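Local coordinates for putative HTH-type transcriptional regulator PH0061 (Pyrococcus horikoshii, PDB 2DBB), which probably binds specific DNA sequences through a helix-turn-helix domain and regulates transcription, as other AsnC-family proteins do, at residues 68-74 against 136-142. Residues are numbered along the deposited sequence.
Sequences MYAIVLI and NVEVILI
Two antiparallel strands pair here in the four-stranded sheet of the C-terminal domain, 68-74 inside the sheet and 136-142 at its edge within the chain. Both backbones are extended; the axes lie 4.6 Å apart at 160°. Ile71-Ile140 and Leu73-Glu138 are hydrogen-bonded pairs: Ile71 N to Ile140 O 2.8 Å, Ile140 N to Ile71 O 2.7 Å, Leu73 N to Glu138 O 2.8 Å and Glu138 N to Leu73 O 2.9 Å. Ala70-Leu141, Val72-Val139 and Ile74-Val137 are non-hydrogen-bonded pairs. Ile142 N also donates to Tyr69 O (2.8 Å), while a water bridges Tyr69 N and Ile142 O, 2.7 Å from each. The βαββαβ order fits the ferredoxin-like effector domain of Lrp/AsnC regulators, with the first and last strands adjacent. Val72, Val137, Val139 and Leu141 face helix 117-129; Val72 CG1 meets Val137 CG1 at 4.0 Å. On the other face, Ile71 chi1 is m and Ile142 is mm, and Ile71 CG1 lies 3.9 Å from Ile142 CD1. Leu141 and Ile142 also pair with a strand of the second subunit, continuing the sheet across the dimer.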
ATOM      1  N   MET B  68      13.029   4.987  -1.249  1.00 25.48           N
ATOM      2  CA  MET B  68      12.209   6.090  -0.773  1.00 26.81           C
ATOM      3  C   MET B  68      10.983   6.133  -1.681  1.00 26.42           C
ATOM      4  O   MET B  68      11.054   5.740  -2.848  1.00 26.20           O
ATOM      5  CB  MET B  68      12.966   7.427  -0.847  1.00 28.60           C
ATOM      6  CG  MET B  68      13.200   7.974  -2.259  1.00 33.38           C
ATOM      7  SD  MET B  68      13.873   9.687  -2.295  1.00 36.76           S
ATOM      8  CE  MET B  68      12.432  10.605  -1.979  1.00 33.51           C
ATOM      9  N   TYR B  69       9.855   6.578  -1.143  1.00 24.49           N
ATOM     10  CA  TYR B  69       8.634   6.685  -1.929  1.00 24.09           C
ATOM     11  C   TYR B  69       8.487   8.079  -2.508  1.00 24.13           C
ATOM     12  O   TYR B  69       9.050   9.051  -2.002  1.00 26.35           O
ATOM     13  CB  TYR B  69       7.388   6.428  -1.074  1.00 22.08           C
ATOM     14  CG  TYR B  69       7.069   4.983  -0.789  1.00 22.57           C
ATOM     15  CD1 TYR B  69       7.057   4.035  -1.811  1.00 21.49           C
ATOM     16  CD2 TYR B  69       6.719   4.570   0.499  1.00 23.26           C
ATOM     17  CE1 TYR B  69       6.700   2.712  -1.563  1.00 20.84           C
ATOM     18  CE2 TYR B  69       6.363   3.249   0.759  1.00 23.33           C
ATOM     19  CZ  TYR B  69       6.352   2.325  -0.280  1.00 23.43           C
ATOM     20  OH  TYR B  69       5.978   1.019  -0.038  1.00 22.00           O
ATOM     21  N   ALA B  70       7.709   8.156  -3.576  1.00 25.25           N
ATOM     22  CA  ALA B  70       7.388   9.413  -4.223  1.00 24.73           C
ATOM     23  C   ALA B  70       5.942   9.228  -4.639  1.00 24.37           C
ATOM     24  O   ALA B  70       5.553   8.146  -5.084  1.00 24.57           O
ATOM     25  CB  ALA B  70       8.266   9.645  -5.446  1.00 24.98           C
ATOM     26  N   ILE B  71       5.137  10.265  -4.450  1.00 22.58           N
ATOM     27  CA  ILE B  71       3.744  10.202  -4.840  1.00 22.56           C
ATOM     28  C   ILE B  71       3.612  11.197  -5.979  1.00 21.02           C
ATOM     29  O   ILE B  71       4.072  12.331  -5.871  1.00 20.96           O
ATOM     30  CB  ILE B  71       2.795  10.632  -3.698  1.00 23.09           C
ATOM     31  CG1 ILE B  71       2.916   9.670  -2.507  1.00 27.10           C
ATOM     32  CG2 ILE B  71       1.370  10.674  -4.205  1.00 21.70           C
ATOM     33  CD1 ILE B  71       2.411   8.267  -2.779  1.00 28.56           C
ATOM     34  N   VAL B  72       3.012  10.755  -7.077  1.00 19.79           N
ATOM     35  CA  VAL B  72       2.804  11.623  -8.224  1.00 20.78           C
ATOM     36  C   VAL B  72       1.308  11.890  -8.374  1.00 19.47           C
ATOM     37  O   VAL B  72       0.496  10.973  -8.523  1.00 19.72           O
ATOM     38  CB  VAL B  72       3.377  10.990  -9.507  1.00 20.81           C
ATOM     39  CG1 VAL B  72       3.139  11.909 -10.706  1.00 21.72           C
ATOM     40  CG2 VAL B  72       4.866  10.744  -9.320  1.00 18.28           C
ATOM     41  N   LEU B  73       0.954  13.163  -8.295  1.00 19.05           N
ATOM     42  CA  LEU B  73      -0.427  13.604  -8.401  1.00 19.94           C
ATOM     43  C   LEU B  73      -0.616  14.157  -9.809  1.00 20.04           C
ATOM     44  O   LEU B  73       0.073  15.092 -10.222  1.00 19.70           O
ATOM     45  CB  LEU B  73      -0.688  14.690  -7.354  1.00 20.19           C
ATOM     46  CG  LEU B  73      -0.239  14.313  -5.933  1.00 18.26           C
ATOM     47  CD1 LEU B  73      -0.238  15.552  -5.048  1.00 18.82           C
ATOM     48  CD2 LEU B  73      -1.158  13.244  -5.369  1.00 20.17           C
ATOM     49  N   ILE B  74      -1.551  13.579 -10.546  1.00 20.98           N
ATOM     50  CA  ILE B  74      -1.776  14.006 -11.918  1.00 21.87           C
ATOM     51  C   ILE B  74      -3.175  14.519 -12.200  1.00 22.09           C
ATOM     52  O   ILE B  74      -4.162  13.925 -11.776  1.00 22.12           O
ATOM     53  CB  ILE B  74      -1.507  12.842 -12.904  1.00 21.76           C
ATOM     54  CG1 ILE B  74      -0.090  12.300 -12.710  1.00 19.72           C
ATOM     55  CG2 ILE B  74      -1.718  13.314 -14.336  1.00 22.49           C
ATOM     56  CD1 ILE B  74       0.149  10.919 -13.357  1.00 17.22           C
ATOM     57  N   ASN B 136      -1.598  19.310 -14.933  1.00 26.56           N
ATOM     58  CA  ASN B 136      -0.800  19.490 -13.730  1.00 24.83           C
ATOM     59  C   ASN B 136      -0.215  18.183 -13.220  1.00 20.61           C
ATOM     60  O   ASN B 136      -0.899  17.164 -13.172  1.00 17.05           O
ATOM     61  CB  ASN B 136      -1.653  20.125 -12.625  1.00 27.36           C
ATOM     62  CG  ASN B 136      -1.845  21.618 -12.816  1.00 32.22           C
ATOM     63  OD1 ASN B 136      -0.982  22.425 -12.460  1.00 35.58           O
ATOM     64  ND2 ASN B 136      -2.980  21.993 -13.387  1.00 36.87           N
ATOM     65  N   VAL B 137       1.058  18.233 -12.840  1.00 18.38           N
ATOM     66  CA  VAL B 137       1.754  17.083 -12.291  1.00 22.60           C
ATOM     67  C   VAL B 137       2.515  17.549 -11.049  1.00 24.12           C
ATOM     68  O   VAL B 137       3.331  18.462 -11.122  1.00 28.01           O
ATOM     69  CB  VAL B 137       2.769  16.489 -13.287  1.00 22.42           C
ATOM     70  CG1 VAL B 137       3.544  15.359 -12.620  1.00 22.17           C
ATOM     71  CG2 VAL B 137       2.044  15.969 -14.521  1.00 23.64           C
ATOM     72  N   GLU B 138       2.232  16.931  -9.910  1.00 24.14           N
ATOM     73  CA  GLU B 138       2.901  17.277  -8.660  1.00 22.36           C
ATOM     74  C   GLU B 138       3.633  16.050  -8.146  1.00 21.62           C
ATOM     75  O   GLU B 138       3.038  14.987  -8.013  1.00 19.28           O
ATOM     76  CB  GLU B 138       1.890  17.701  -7.595  1.00 26.39           C
ATOM     77  CG  GLU B 138       1.179  19.005  -7.846  1.00 31.95           C
ATOM     78  CD  GLU B 138       2.114  20.191  -7.821  1.00 36.11           C
ATOM     79  OE1 GLU B 138       3.239  20.069  -7.274  1.00 37.08           O
ATOM     80  OE2 GLU B 138       1.713  21.256  -8.340  1.00 40.34           O
ATOM     81  N   VAL B 139       4.923  16.193  -7.874  1.00 20.59           N
ATOM     82  CA  VAL B 139       5.697  15.086  -7.336  1.00 23.89           C
ATOM     83  C   VAL B 139       5.974  15.365  -5.861  1.00 24.74           C
ATOM     84  O   VAL B 139       6.523  16.416  -5.513  1.00 25.36           O
ATOM     85  CB  VAL B 139       7.054  14.918  -8.048  1.00 23.22           C
ATOM     86  CG1 VAL B 139       7.840  13.784  -7.396  1.00 23.84           C
ATOM     87  CG2 VAL B 139       6.839  14.635  -9.535  1.00 26.27           C
ATOM     88  N   ILE B 140       5.573  14.438  -4.996  1.00 24.48           N
ATOM     89  CA  ILE B 140       5.816  14.586  -3.563  1.00 22.85           C
ATOM     90  C   ILE B 140       6.835  13.537  -3.136  1.00 21.72           C
ATOM     91  O   ILE B 140       6.579  12.340  -3.249  1.00 22.16           O
ATOM     92  CB  ILE B 140       4.540  14.348  -2.719  1.00 22.83           C
ATOM     93  CG1 ILE B 140       3.379  15.203  -3.236  1.00 21.37           C
ATOM     94  CG2 ILE B 140       4.833  14.660  -1.252  1.00 21.89           C
ATOM     95  CD1 ILE B 140       3.640  16.692  -3.180  1.00 23.60           C
ATOM     96  N   LEU B 141       7.996  13.981  -2.666  1.00 21.78           N
ATOM     97  CA  LEU B 141       9.016  13.050  -2.201  1.00 22.39           C
ATOM     98  C   LEU B 141       8.648  12.678  -0.761  1.00 21.45           C
ATOM     99  O   LEU B 141       8.369  13.557   0.055  1.00 22.65           O
ATOM    100  CB  LEU B 141      10.397  13.711  -2.246  1.00 22.89           C
ATOM    101  CG  LEU B 141      10.787  14.308  -3.606  1.00 25.30           C
ATOM    102  CD1 LEU B 141      12.198  14.874  -3.538  1.00 25.93           C
ATOM    103  CD2 LEU B 141      10.693  13.237  -4.686  1.00 23.76           C
ATOM    104  N   ILE B 142       8.623  11.386  -0.450  1.00 20.64           N
ATOM    105  CA  ILE B 142       8.260  10.963   0.904  1.00 22.32           C
ATOM    106  C   ILE B 142       9.478  10.845   1.810  1.00 22.21           C
ATOM    107  O   ILE B 142      10.283   9.935   1.659  1.00 25.06           O
ATOM    108  CB  ILE B 142       7.508   9.615   0.891  1.00 21.22           C
ATOM    109  CG1 ILE B 142       6.266   9.723  -0.010  1.00 20.28           C
ATOM    110  CG2 ILE B 142       7.075   9.241   2.313  1.00 17.33           C
ATOM    111  CD1 ILE B 142       5.289  10.831   0.407  1.00 18.54           C
TER
HETATM  112  O   HOH W   1       9.980   7.258   1.450  1.00 19.30           O